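Local coordinates for ABC transporter substrate-binding protein (Rhizobium radiobacter, PDB 6TFX) that binds mannityl-opine ligands as the periplasmic solute-binding protein of an ABC transporter, and probably hands them on for import, at residues V91-D96 against K151-R156; V172-I175 against V181-T184; M373-L378 against S404-P409; R202-N205 against A209-L212; I52-D55 against S59-S62. One frame throughout, in Å; residues are numbered along the deposited sequence.

Interaction 1: residues V91-D96 against K151-R156; sequences VVFSLD and KAFKER
F93 on helix 88-98 meets F153 and K154 on helix 150-156, joining two helices at the surface of this solute-binding protein family 5 fold. The tight part is aromatic. The ring end of F93 reaches across the gap, and its CZ stops 3.7 Å from CD2 of F153, which lies close to the plane of the F93 ring and therefore at its edge. Beside it, CE2 of F93 comes within 3.8 Å of CB of F153, so F93 also touches the root of the second phenylalanine. The two side chains cross at about a right angle. In F93, CG stands anti to the backbone N (chi1 172°), which sends the ring out to F153, while F153 presents its CB and the CD2 side of its ring. F153 has further partners: an edge-to-face ring contact with F160 and a cation-pi contact with K97. The CD1-CE1 flank of F93 is the solvent side. Here the contact rests on K154, an exposed residue that contributes only the end of its flexible chain, which slides past F93 in the reverse direction. Only 147 Å² is buried between the two segments, in keeping with a surface contact. The bend at the end of the lysine (chi4 67°) brings K154 NZ obliquely toward the F93 ring, 3.4 Å from both CD1 and CE1.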
loop_
_atom_site.group_PDB
_atom_site.type_symbol
_atom_site.label_atom_id
_atom_site.label_comp_id
_atom_site.label_asym_id
_atom_site.label_seq_id
_atom_site.Cartn_x
_atom_site.Cartn_y
_atom_site.Cartn_z
ATOM N N VAL A 91 1.134 12.373 20.425
ATOM C CA VAL A 91 0.157 12.429 19.331
ATOM C C VAL A 91 0.351 13.706 18.520
ATOM O O VAL A 91 0.363 13.655 17.288
ATOM C CB VAL A 91 -1.290 12.279 19.846
ATOM C CG1 VAL A 91 -2.299 12.467 18.712
ATOM C CG2 VAL A 91 -1.477 10.924 20.531
ATOM N N VAL A 92 0.500 14.859 19.216
ATOM C CA VAL A 92 0.739 16.132 18.531
ATOM C C VAL A 92 2.011 16.012 17.703
ATOM O O VAL A 92 2.011 16.392 16.536
ATOM C CB VAL A 92 0.844 17.304 19.554
ATOM C CG1 VAL A 92 1.264 18.601 18.862
ATOM C CG2 VAL A 92 -0.495 17.484 20.278
ATOM N N PHE A 93 3.109 15.492 18.317
ATOM C CA PHE A 93 4.363 15.373 17.599
ATOM C C PHE A 93 4.198 14.488 16.346
ATOM O O PHE A 93 4.647 14.850 15.244
ATOM C CB PHE A 93 5.449 14.792 18.519
ATOM C CG PHE A 93 6.722 14.463 17.777
ATOM C CD1 PHE A 93 7.648 15.457 17.474
ATOM C CD2 PHE A 93 6.970 13.167 17.329
ATOM C CE1 PHE A 93 8.808 15.155 16.747
ATOM C CE2 PHE A 93 8.122 12.872 16.589
ATOM C CZ PHE A 93 9.023 13.867 16.303
ATOM N N SER A 94 3.526 13.339 16.520
ATOM C CA SER A 94 3.381 12.374 15.425
ATOM C C SER A 94 2.554 12.900 14.273
ATOM O O SER A 94 2.985 12.786 13.119
ATOM C CB SER A 94 2.782 11.068 15.924
ATOM O OG SER A 94 3.610 10.497 16.911
ATOM N N LEU A 95 1.360 13.451 14.571
ATOM C CA LEU A 95 0.467 13.972 13.518
ATOM C C LEU A 95 1.056 15.195 12.850
ATOM O O LEU A 95 0.932 15.338 11.631
ATOM C CB LEU A 95 -0.943 14.240 14.060
ATOM C CG LEU A 95 -1.686 12.978 14.482
ATOM C CD1 LEU A 95 -3.077 13.338 14.984
ATOM C CD2 LEU A 95 -1.823 11.956 13.300
ATOM N N ASP A 96 1.808 16.040 13.618
ATOM C CA ASP A 96 2.440 17.173 12.943
ATOM C C ASP A 96 3.554 16.681 12.026
ATOM O O ASP A 96 3.839 17.317 11.006
ATOM C CB ASP A 96 3.032 18.160 13.956
ATOM C CG ASP A 96 2.001 19.036 14.638
ATOM O OD1 ASP A 96 0.831 19.080 14.152
ATOM O OD2 ASP A 96 2.360 19.698 15.647
ATOM N N LYS A 151 10.125 11.586 22.308
ATOM C CA LYS A 151 11.499 11.443 22.850
ATOM C C LYS A 151 12.369 10.489 22.058
ATOM O O LYS A 151 13.553 10.787 21.830
ATOM C CB LYS A 151 11.484 10.982 24.305
ATOM C CG LYS A 151 10.841 11.936 25.306
ATOM C CD LYS A 151 11.281 11.629 26.754
ATOM C CE LYS A 151 10.885 10.286 27.350
ATOM N NZ LYS A 151 10.872 10.325 28.834
ATOM N N ALA A 152 11.804 9.355 21.626
ATOM C CA ALA A 152 12.576 8.367 20.872
ATOM C C ALA A 152 12.962 8.884 19.500
ATOM O O ALA A 152 14.116 8.730 19.087
ATOM C CB ALA A 152 11.803 7.072 20.758
ATOM N N PHE A 153 12.011 9.497 18.796
ATOM C CA PHE A 153 12.334 10.009 17.469
ATOM C C PHE A 153 13.319 11.173 17.554
ATOM O O PHE A 153 14.296 11.204 16.785
ATOM C CB PHE A 153 11.070 10.419 16.682
ATOM C CG PHE A 153 11.457 10.668 15.239
ATOM C CD1 PHE A 153 11.577 9.606 14.341
ATOM C CD2 PHE A 153 11.786 11.948 14.800
ATOM C CE1 PHE A 153 12.027 9.823 13.036
ATOM C CE2 PHE A 153 12.222 12.167 13.487
ATOM C CZ PHE A 153 12.359 11.101 12.623
ATOM N N LYS A 154 13.084 12.120 18.504
ATOM C CA LYS A 154 13.972 13.295 18.652
ATOM C C LYS A 154 15.414 12.907 18.864
ATOM O O LYS A 154 16.297 13.583 18.343
ATOM C CB LYS A 154 13.491 14.218 19.782
ATOM C CG LYS A 154 12.394 15.174 19.305
ATOM C CD LYS A 154 11.993 16.188 20.380
ATOM C CE LYS A 154 11.329 17.418 19.791
ATOM N NZ LYS A 154 10.008 17.120 19.186
ATOM N N GLU A 155 15.659 11.826 19.631
ATOM C CA GLU A 155 17.014 11.359 19.881
ATOM C C GLU A 155 17.547 10.511 18.747
ATOM O O GLU A 155 18.619 10.821 18.226
ATOM C CB GLU A 155 17.119 10.567 21.204
ATOM C CG GLU A 155 18.514 10.002 21.501
ATOM C CD GLU A 155 19.693 10.955 21.391
ATOM O OE1 GLU A 155 19.571 12.105 21.875
ATOM O OE2 GLU A 155 20.738 10.553 20.820
ATOM N N ARG A 156 16.837 9.420 18.394
ATOM C CA ARG A 156 17.335 8.455 17.409
ATOM C C ARG A 156 17.491 9.029 16.014
ATOM O O ARG A 156 18.404 8.609 15.283
ATOM C CB ARG A 156 16.498 7.189 17.402
ATOM C CG ARG A 156 16.609 6.466 18.738
ATOM C CD ARG A 156 15.800 5.191 18.829
ATOM N NE ARG A 156 15.820 4.681 20.208
ATOM C CZ ARG A 156 15.486 3.443 20.551
ATOM N NH1 ARG A 156 15.103 2.572 19.628
ATOM N NH2 ARG A 156 15.540 3.063 21.820
#

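Interaction 2: residues V172-I175 against V181-T184; sequences VESI and VTLT
V172-I175 and V181-T184 run antiparallel, their axes 4.6 Å apart at the closest point and 166° apart in direction, with a register that slips by one residue between V172 and S174. E173 and S174 therefore both face T182. T182 O accepts E173 N at 2.8 Å, in the carbonyl plane, and S174 N more weakly at 3.4 Å; T182 N returns a nearly straight bond to S174 O (2.9 Å, 171°). V172, I175, V181 and L183 share one sheet face, where CG1 of V172 lies 4.1 Å from CG1 of V181. S174 and T182 occupy the other face; S174 OG rests 3.6 Å from CB of T182 but bonds to Q176. At the bulge, E173 CG is anti to the backbone N (chi1 -176°), and the extended chain lays E173 OE2 3.4 Å from T184 CG2, a methyl. L31 and I35 of helix 26-35 pack on the valine-leucine face. Two residues opposite one, with a shared carbonyl acceptor, define a classic beta bulge, here in the hairpin formed by strands 170-176 and 180-185.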
loop_
_atom_site.group_PDB
_atom_site.type_symbol
_atom_site.label_atom_id
_atom_site.label_comp_id
_atom_site.label_asym_id
_atom_site.label_seq_id
_atom_site.Cartn_x
_atom_site.Cartn_y
_atom_site.Cartn_z
ATOM N N VAL A 172 10.687 -4.593 17.910
ATOM C CA VAL A 172 11.846 -5.091 17.194
ATOM C C VAL A 172 12.954 -5.320 18.201
ATOM O O VAL A 172 13.416 -4.361 18.827
ATOM C CB VAL A 172 12.273 -4.148 16.047
ATOM C CG1 VAL A 172 13.616 -4.569 15.442
ATOM C CG2 VAL A 172 11.193 -4.083 14.975
ATOM N N GLU A 173 13.348 -6.586 18.385
ATOM C CA GLU A 173 14.453 -6.913 19.285
ATOM C C GLU A 173 15.788 -6.711 18.548
ATOM O O GLU A 173 16.734 -6.150 19.117
ATOM C CB GLU A 173 14.319 -8.349 19.788
ATOM C CG GLU A 173 15.384 -8.726 20.807
ATOM C CD GLU A 173 15.250 -10.146 21.313
ATOM O OE1 GLU A 173 15.614 -11.086 20.568
ATOM O OE2 GLU A 173 14.777 -10.319 22.459
ATOM N N SER A 174 15.868 -7.192 17.292
ATOM C CA SER A 174 17.066 -7.082 16.459
ATOM C C SER A 174 16.745 -7.263 14.980
ATOM O O SER A 174 15.730 -7.886 14.621
ATOM C CB SER A 174 18.092 -8.129 16.884
ATOM O OG SER A 174 17.603 -9.452 16.734
ATOM N N ILE A 175 17.642 -6.735 14.114
ATOM C CA ILE A 175 17.551 -6.916 12.673
ATOM C C ILE A 175 18.847 -7.602 12.262
ATOM O O ILE A 175 19.925 -7.175 12.686
ATOM C CB ILE A 175 17.320 -5.585 11.910
ATOM C CG1 ILE A 175 15.982 -4.913 12.344
ATOM C CG2 ILE A 175 17.363 -5.804 10.375
ATOM C CD1 ILE A 175 15.821 -3.426 11.906
ATOM N N VAL A 181 14.106 -10.160 10.698
ATOM C CA VAL A 181 13.796 -9.256 11.789
ATOM C C VAL A 181 13.281 -10.149 12.906
ATOM O O VAL A 181 12.420 -11.008 12.662
ATOM C CB VAL A 181 12.748 -8.176 11.436
ATOM C CG1 VAL A 181 12.501 -7.255 12.622
ATOM C CG2 VAL A 181 13.181 -7.377 10.223
ATOM N N THR A 182 13.803 -9.953 14.128
ATOM C CA THR A 182 13.329 -10.687 15.282
ATOM C C THR A 182 12.469 -9.746 16.066
ATOM O O THR A 182 12.947 -8.700 16.538
ATOM C CB THR A 182 14.489 -11.218 16.167
ATOM O OG1 THR A 182 15.343 -12.026 15.359
ATOM C CG2 THR A 182 13.976 -12.059 17.368
ATOM N N LEU A 183 11.183 -10.093 16.194
ATOM C CA LEU A 183 10.264 -9.312 17.016
ATOM C C LEU A 183 9.902 -10.113 18.258
ATOM O O LEU A 183 9.835 -11.349 18.208
ATOM C CB LEU A 183 8.986 -8.943 16.253
ATOM C CG LEU A 183 9.186 -8.108 14.966
ATOM C CD1 LEU A 183 9.274 -9.013 13.749
ATOM C CD2 LEU A 183 8.063 -7.107 14.803
ATOM N N THR A 184 9.706 -9.421 19.388
ATOM C CA THR A 184 9.314 -10.099 20.610
ATOM C C THR A 184 8.025 -9.463 21.120
ATOM O O THR A 184 7.736 -8.307 20.816
ATOM C CB THR A 184 10.430 -10.046 21.661
ATOM O OG1 THR A 184 10.724 -8.682 21.938
ATOM C CG2 THR A 184 11.683 -10.771 21.219
#

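Interaction 3: residues M373-L378 against S404-P409; sequences MIRKDL and SEIGKP
I406 pushes its CG2 methyl against the backbone around R375, 3.3 Å from R375 O, and this van der Waals contact of a methyl with a carbonyl and its turn carries most of the packing. The branch sits anti to its own backbone N, which presents it to the turn, while I406 CG1 lies 4.1 Å from I374 O. D377 slides past I406 the other way, its carboxylate carbon CG 3.8 Å from the same methyl. Two turns shape the surfaces. I374 to D377 is a type I turn, and the bond from D377 N to I374 O (3.1 Å), a weak one from L378 N to M373 O and the positive phi of D377 (65°) together give the pattern of a Schellman motif. E405 to K408 is a type II turn with I406 and G407 at its corners, bridged internally by a salt bridge from E405 OE1 to K408 NZ (3.3 Å). A polar link runs through H417, which bonds D377 OD1 with one ring nitrogen and E405 OE2 with the other. R375, held by H371 and Y384, brings its side chain to about 4 Å from the bound opine.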
loop_
_atom_site.group_PDB
_atom_site.type_symbol
_atom_site.label_atom_id
_atom_site.label_comp_id
_atom_site.label_asym_id
_atom_site.label_seq_id
_atom_site.Cartn_x
_atom_site.Cartn_y
_atom_site.Cartn_z
ATOM N N MET A 373 14.442 4.767 -7.006
ATOM C CA MET A 373 14.753 5.170 -8.384
ATOM C C MET A 373 13.571 5.769 -9.099
ATOM O O MET A 373 13.704 6.820 -9.713
ATOM C CB MET A 373 15.301 4.000 -9.198
ATOM C CG MET A 373 16.680 3.594 -8.768
ATOM S SD MET A 373 17.310 2.317 -9.897
ATOM C CE MET A 373 17.624 3.242 -11.336
ATOM N N ILE A 374 12.395 5.144 -8.997
ATOM C CA ILE A 374 11.233 5.689 -9.722
ATOM C C ILE A 374 10.821 7.051 -9.191
ATOM O O ILE A 374 10.280 7.860 -9.941
ATOM C CB ILE A 374 10.078 4.672 -9.737
ATOM C CG1 ILE A 374 9.602 4.353 -8.296
ATOM C CG2 ILE A 374 10.525 3.390 -10.488
ATOM C CD1 ILE A 374 8.442 3.327 -8.266
ATOM N N ARG A 375 11.099 7.311 -7.904
ATOM C CA ARG A 375 10.777 8.596 -7.260
ATOM C C ARG A 375 11.816 9.687 -7.601
ATOM O O ARG A 375 11.700 10.815 -7.126
ATOM C CB ARG A 375 10.603 8.399 -5.746
ATOM C CG ARG A 375 9.265 7.714 -5.455
ATOM C CD ARG A 375 9.160 7.360 -3.992
ATOM N NE ARG A 375 7.845 6.842 -3.615
ATOM C CZ ARG A 375 7.434 5.601 -3.842
ATOM N NH1 ARG A 375 8.194 4.760 -4.546
ATOM N NH2 ARG A 375 6.244 5.194 -3.397
ATOM N N LYS A 376 12.839 9.332 -8.414
ATOM C CA LYS A 376 13.833 10.262 -8.941
ATOM C C LYS A 376 13.564 10.458 -10.459
ATOM O O LYS A 376 14.388 11.065 -11.163
ATOM C CB LYS A 376 15.260 9.750 -8.707
ATOM C CG LYS A 376 15.699 9.837 -7.257
ATOM C CD LYS A 376 17.126 9.322 -7.120
ATOM C CE LYS A 376 17.662 9.449 -5.715
ATOM N NZ LYS A 376 18.959 8.734 -5.560
ATOM N N ASP A 377 12.422 9.922 -10.960
ATOM C CA ASP A 377 11.973 10.057 -12.355
ATOM C C ASP A 377 12.936 9.349 -13.307
ATOM O O ASP A 377 13.164 9.807 -14.437
ATOM C CB ASP A 377 11.865 11.551 -12.729
ATOM C CG ASP A 377 10.530 12.005 -13.231
ATOM O OD1 ASP A 377 9.664 11.130 -13.502
ATOM O OD2 ASP A 377 10.348 13.240 -13.383
ATOM N N LEU A 378 13.488 8.222 -12.852
ATOM C CA LEU A 378 14.499 7.526 -13.650
ATOM C C LEU A 378 13.944 6.514 -14.637
ATOM O O LEU A 378 14.725 5.991 -15.438
ATOM C CB LEU A 378 15.564 6.880 -12.749
ATOM C CG LEU A 378 16.428 7.870 -11.947
ATOM C CD1 LEU A 378 17.318 7.162 -10.958
ATOM C CD2 LEU A 378 17.289 8.754 -12.859
ATOM N N SER A 404 1.103 15.895 -7.071
ATOM C CA SER A 404 1.785 14.679 -6.666
ATOM C C SER A 404 2.909 14.264 -7.625
ATOM O O SER A 404 3.536 13.232 -7.419
ATOM C CB SER A 404 0.764 13.554 -6.556
ATOM O OG SER A 404 -0.202 13.884 -5.561
ATOM N N GLU A 405 3.117 15.036 -8.696
ATOM C CA GLU A 405 4.094 14.762 -9.758
ATOM C C GLU A 405 5.488 14.567 -9.193
ATOM O O GLU A 405 5.909 15.338 -8.330
ATOM C CB GLU A 405 4.049 15.951 -10.750
ATOM C CG GLU A 405 5.205 16.137 -11.698
ATOM C CD GLU A 405 4.925 17.229 -12.718
ATOM O OE1 GLU A 405 4.027 18.065 -12.470
ATOM O OE2 GLU A 405 5.592 17.238 -13.777
ATOM N N ILE A 406 6.208 13.530 -9.678
ATOM C CA ILE A 406 7.587 13.318 -9.225
ATOM C C ILE A 406 8.429 14.566 -9.551
ATOM O O ILE A 406 8.321 15.134 -10.645
ATOM C CB ILE A 406 8.188 12.039 -9.875
ATOM C CG1 ILE A 406 7.382 10.789 -9.532
ATOM C CG2 ILE A 406 9.672 11.873 -9.531
ATOM C CD1 ILE A 406 7.021 10.604 -8.067
ATOM N N GLY A 407 9.228 14.978 -8.592
ATOM C CA GLY A 407 10.082 16.148 -8.785
ATOM C C GLY A 407 9.617 17.348 -7.985
ATOM O O GLY A 407 10.366 18.307 -7.826
ATOM N N LYS A 408 8.367 17.311 -7.474
ATOM C CA LYS A 408 7.845 18.432 -6.689
ATOM C C LYS A 408 8.049 18.181 -5.197
ATOM O O LYS A 408 8.061 17.011 -4.775
ATOM C CB LYS A 408 6.344 18.617 -6.993
ATOM C CG LYS A 408 6.093 19.143 -8.395
ATOM C CD LYS A 408 4.643 19.467 -8.600
ATOM C CE LYS A 408 4.440 20.061 -9.961
ATOM N NZ LYS A 408 3.007 20.285 -10.249
ATOM N N PRO A 409 8.071 19.244 -4.341
ATOM C CA PRO A 409 8.166 18.999 -2.885
ATOM C C PRO A 409 6.976 18.185 -2.350
ATOM O O PRO A 409 7.110 17.428 -1.389
ATOM C CB PRO A 409 8.196 20.411 -2.276
ATOM C CG PRO A 409 8.602 21.326 -3.417
ATOM C CD PRO A 409 8.034 20.692 -4.655
#

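Interaction 4: residues R202-N205 against A209-L212; sequences RFLN and ARDL
R210, in the helix 207-215, takes hold of the backbone carbonyl of L204, just past the end of strand 198-203. The hydrogen bonding is side-on, with two nitrogens converging on one oxygen. NE donates to L204 O at 2.8 Å with an N-H...O angle of 158°, while NH2 gives a longer and more bent bond of 3.1 Å to the same L204 O. That oxygen lies only 2° out of the guanidinium plane, so both N-H groups are used edge-on. N205 O is also near, 3.0 Å from R210 NH2. Apolar contact accompanies these bonds: CB of L204 rests 4.0 Å from both CB and CG of R210. Beyond CG the arginine chain bends at chi3 (-35°), bringing the flat group round to the carbonyl. On the far side R210 NH1 bonds to the backbone O of Q223. Because strands 198-203 and 221-223 both pair in parallel with strand 5-10, the helix belongs to a beta-alpha-beta crossover; R210 links it to the end of strand 198-203, through L204, and to strand 221-223, through Q223. NE, NH1 and NH2 of this buried guanidinium each have a main-chain oxygen, L204 O or Q223 O, as acceptor, and its positive charge would probably polarise the L204 carbonyl.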
loop_
_atom_site.group_PDB
_atom_site.type_symbol
_atom_site.label_atom_id
_atom_site.label_comp_id
_atom_site.label_asym_id
_atom_site.label_seq_id
_atom_site.Cartn_x
_atom_site.Cartn_y
_atom_site.Cartn_z
ATOM N N ARG A 202 11.369 -13.621 8.241
ATOM C CA ARG A 202 12.435 -14.012 7.316
ATOM C C ARG A 202 12.317 -13.439 5.913
ATOM O O ARG A 202 11.270 -13.588 5.276
ATOM C CB ARG A 202 12.530 -15.538 7.239
ATOM C CG ARG A 202 12.998 -16.184 8.543
ATOM C CD ARG A 202 13.253 -17.676 8.386
ATOM N NE ARG A 202 14.317 -17.969 7.421
ATOM C CZ ARG A 202 14.497 -19.153 6.838
ATOM N NH1 ARG A 202 13.695 -20.172 7.124
ATOM N NH2 ARG A 202 15.479 -19.326 5.964
ATOM N N PHE A 203 13.430 -12.864 5.413
ATOM C CA PHE A 203 13.519 -12.304 4.064
ATOM C C PHE A 203 13.866 -13.424 3.095
ATOM O O PHE A 203 14.980 -13.963 3.128
ATOM C CB PHE A 203 14.554 -11.175 4.018
ATOM C CG PHE A 203 14.140 -10.019 4.896
ATOM C CD1 PHE A 203 12.974 -9.311 4.633
ATOM C CD2 PHE A 203 14.919 -9.632 5.980
ATOM C CE1 PHE A 203 12.585 -8.248 5.450
ATOM C CE2 PHE A 203 14.537 -8.564 6.788
ATOM C CZ PHE A 203 13.364 -7.889 6.529
ATOM N N LEU A 204 12.861 -13.886 2.349
ATOM C CA LEU A 204 13.047 -15.001 1.417
ATOM C C LEU A 204 12.440 -14.610 0.092
ATOM O O LEU A 204 11.389 -15.132 -0.301
ATOM C CB LEU A 204 12.413 -16.306 1.968
ATOM C CG LEU A 204 13.127 -16.931 3.170
ATOM C CD1 LEU A 204 12.215 -17.881 3.913
ATOM C CD2 LEU A 204 14.406 -17.682 2.737
ATOM N N ASN A 205 13.099 -13.655 -0.600
ATOM C CA ASN A 205 12.604 -13.157 -1.884
ATOM C C ASN A 205 12.524 -14.237 -2.967
ATOM O O ASN A 205 11.624 -14.188 -3.789
ATOM C CB ASN A 205 13.439 -11.974 -2.388
ATOM C CG ASN A 205 12.647 -11.096 -3.345
ATOM O OD1 ASN A 205 11.559 -10.608 -3.019
ATOM N ND2 ASN A 205 13.188 -10.860 -4.548
ATOM N N ALA A 209 13.102 -21.007 -2.725
ATOM C CA ALA A 209 13.654 -21.149 -1.359
ATOM C C ALA A 209 12.551 -20.950 -0.306
ATOM O O ALA A 209 12.507 -21.680 0.689
ATOM C CB ALA A 209 14.779 -20.144 -1.140
ATOM N N ARG A 210 11.648 -19.960 -0.535
ATOM C CA ARG A 210 10.539 -19.723 0.399
ATOM C C ARG A 210 9.614 -20.950 0.479
ATOM O O ARG A 210 9.281 -21.394 1.579
ATOM C CB ARG A 210 9.754 -18.466 -0.013
ATOM C CG ARG A 210 8.828 -17.911 1.083
ATOM C CD ARG A 210 7.983 -16.717 0.599
ATOM N NE ARG A 210 8.726 -15.889 -0.344
ATOM C CZ ARG A 210 8.286 -15.458 -1.519
ATOM N NH1 ARG A 210 7.024 -15.670 -1.887
ATOM N NH2 ARG A 210 9.082 -14.757 -2.310
ATOM N N ASP A 211 9.203 -21.496 -0.692
ATOM C CA ASP A 211 8.330 -22.683 -0.761
ATOM C C ASP A 211 8.998 -23.889 -0.071
ATOM O O ASP A 211 8.343 -24.576 0.710
ATOM C CB ASP A 211 7.987 -23.022 -2.237
ATOM C CG ASP A 211 6.927 -22.124 -2.889
ATOM O OD1 ASP A 211 6.190 -21.423 -2.146
ATOM O OD2 ASP A 211 6.821 -22.139 -4.144
ATOM N N LEU A 212 10.312 -24.078 -0.286
ATOM C CA LEU A 212 11.064 -25.177 0.318
ATOM C C LEU A 212 11.066 -25.051 1.842
ATOM O O LEU A 212 10.816 -26.046 2.533
ATOM C CB LEU A 212 12.492 -25.259 -0.250
ATOM C CG LEU A 212 13.353 -26.474 0.174
ATOM C CD1 LEU A 212 12.761 -27.802 -0.329
ATOM C CD2 LEU A 212 14.780 -26.331 -0.353
#

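Interaction 5: residues I52-D55 against S59-S62; sequences IEAD and SWES
W60 meets the backbone at E53 and A54 with the rim of its indole, not with a face. Its six-membered ring leads. CZ3 lies 3.8 Å from CA of A54, and CH2 stands 3.9 Å from N of A54, which is in the ring plane. The carbonyl carbon of E53 is also near that plane, 4.1 Å from W60 CH2, so the indole is edge-on to the peptide joining these two residues. The one side-chain pair is apolar and modest: the A54 methyl CB reaches to 4.0 Å from CZ3. For W60 this direction follows from chi1 57°, which places CG between the backbone N and the carbonyl carbon and tips the indole off its strand toward segment 52-55. E53 points away from the tryptophan, and its carboxylate forms a salt bridge with R41 through OE2. No hydrogen bond joins the two segments, and the 109 Å² buried between them reflects a light surface contact by one ring edge. F71 meets the W60 ring with the two planes at about 25°. Strand 53-54 pairs with strand 40-41, whose V40 also touches W60. Strand 57-62 is an outermost strand of the four-stranded antiparallel sheet, next to strand 68-73, and L136 of helix 135-138 packs on both I52 and W60.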
loop_
_atom_site.group_PDB
_atom_site.type_symbol
_atom_site.label_atom_id
_atom_site.label_comp_id
_atom_site.label_asym_id
_atom_site.label_seq_id
_atom_site.Cartn_x
_atom_site.Cartn_y
_atom_site.Cartn_z
ATOM N N ILE A 52 -13.678 0.783 11.707
ATOM C CA ILE A 52 -12.774 1.518 12.596
ATOM C C ILE A 52 -13.319 1.596 14.010
ATOM O O ILE A 52 -14.518 1.830 14.228
ATOM C CB ILE A 52 -12.373 2.875 11.986
ATOM C CG1 ILE A 52 -11.386 2.603 10.821
ATOM C CG2 ILE A 52 -11.711 3.777 13.030
ATOM C CD1 ILE A 52 -11.128 3.756 9.874
ATOM N N GLU A 53 -12.419 1.310 14.974
ATOM C CA GLU A 53 -12.753 1.223 16.399
ATOM C C GLU A 53 -11.651 1.890 17.249
ATOM O O GLU A 53 -10.574 2.198 16.740
ATOM C CB GLU A 53 -12.906 -0.257 16.809
ATOM C CG GLU A 53 -11.711 -1.140 16.470
ATOM C CD GLU A 53 -11.782 -2.607 16.871
ATOM O OE1 GLU A 53 -12.790 -3.286 16.561
ATOM O OE2 GLU A 53 -10.802 -3.086 17.484
ATOM N N ALA A 54 -11.897 2.045 18.555
ATOM C CA ALA A 54 -10.911 2.666 19.456
ATOM C C ALA A 54 -9.549 1.917 19.480
ATOM O O ALA A 54 -9.512 0.682 19.421
ATOM C CB ALA A 54 -11.469 2.698 20.868
ATOM N N ASP A 55 -8.439 2.663 19.632
ATOM C CA ASP A 55 -7.089 2.064 19.784
ATOM C C ASP A 55 -6.457 2.875 20.942
ATOM O O ASP A 55 -6.921 2.738 22.077
ATOM C CB ASP A 55 -6.259 2.129 18.482
ATOM C CG ASP A 55 -5.090 1.145 18.390
ATOM O OD1 ASP A 55 -5.048 0.186 19.201
ATOM O OD2 ASP A 55 -4.211 1.328 17.489
ATOM N N SER A 59 -12.175 7.193 23.466
ATOM C CA SER A 59 -13.412 7.827 23.001
ATOM C C SER A 59 -13.075 9.114 22.267
ATOM O O SER A 59 -11.958 9.627 22.375
ATOM C CB SER A 59 -14.343 8.135 24.179
ATOM O OG SER A 59 -13.804 9.133 25.028
ATOM N N TRP A 60 -14.036 9.628 21.506
ATOM C CA TRP A 60 -13.839 10.876 20.795
ATOM C C TRP A 60 -15.168 11.480 20.487
ATOM O O TRP A 60 -16.187 10.779 20.509
ATOM C CB TRP A 60 -13.019 10.697 19.519
ATOM C CG TRP A 60 -13.592 9.721 18.541
ATOM C CD1 TRP A 60 -14.420 9.993 17.489
ATOM C CD2 TRP A 60 -13.342 8.310 18.507
ATOM N NE1 TRP A 60 -14.737 8.828 16.826
ATOM C CE2 TRP A 60 -14.078 7.780 17.427
ATOM C CE3 TRP A 60 -12.546 7.444 19.278
ATOM C CZ2 TRP A 60 -14.085 6.412 17.128
ATOM C CZ3 TRP A 60 -12.548 6.094 18.980
ATOM C CH2 TRP A 60 -13.305 5.591 17.911
ATOM N N GLU A 61 -15.161 12.775 20.181
ATOM C CA GLU A 61 -16.368 13.485 19.816
ATOM C C GLU A 61 -16.013 14.647 18.916
ATOM O O GLU A 61 -14.872 15.125 18.928
ATOM C CB GLU A 61 -17.134 13.970 21.064
ATOM C CG GLU A 61 -16.413 15.006 21.905
ATOM C CD GLU A 61 -17.056 15.295 23.249
ATOM O OE1 GLU A 61 -18.306 15.358 23.319
ATOM O OE2 GLU A 61 -16.304 15.469 24.235
ATOM N N SER A 62 -16.980 15.099 18.138
ATOM C CA SER A 62 -16.773 16.275 17.298
ATOM C C SER A 62 -17.786 17.320 17.688
ATOM O O SER A 62 -18.839 16.986 18.250
ATOM C CB SER A 62 -16.949 15.933 15.822
ATOM O OG SER A 62 -18.246 15.417 15.566
#

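How the interactions relate
Interactions 1 and 5 are surface contacts, each built on an aromatic side chain, F93 in 1 and W60 in 5, with a lysine added in 1; their nearest atoms are about 9 Å apart. Interactions 2, 3 and 4 are partly buried, and here the backbone matters more: paired strands in 2, meeting turns in 3, and a side chain gripping a carbonyl in 4. Only 2 and 4 have hydrogen bonds between their segments. These two also share one sheet, since strands 180-185 and 198-203 are neighbours, and they touch where V181 CG2 packs 3.7 Å from F203 CZ. Interaction 3 stands apart, its centre 27 Å or more from all the others, and it brings R375 close to the opine.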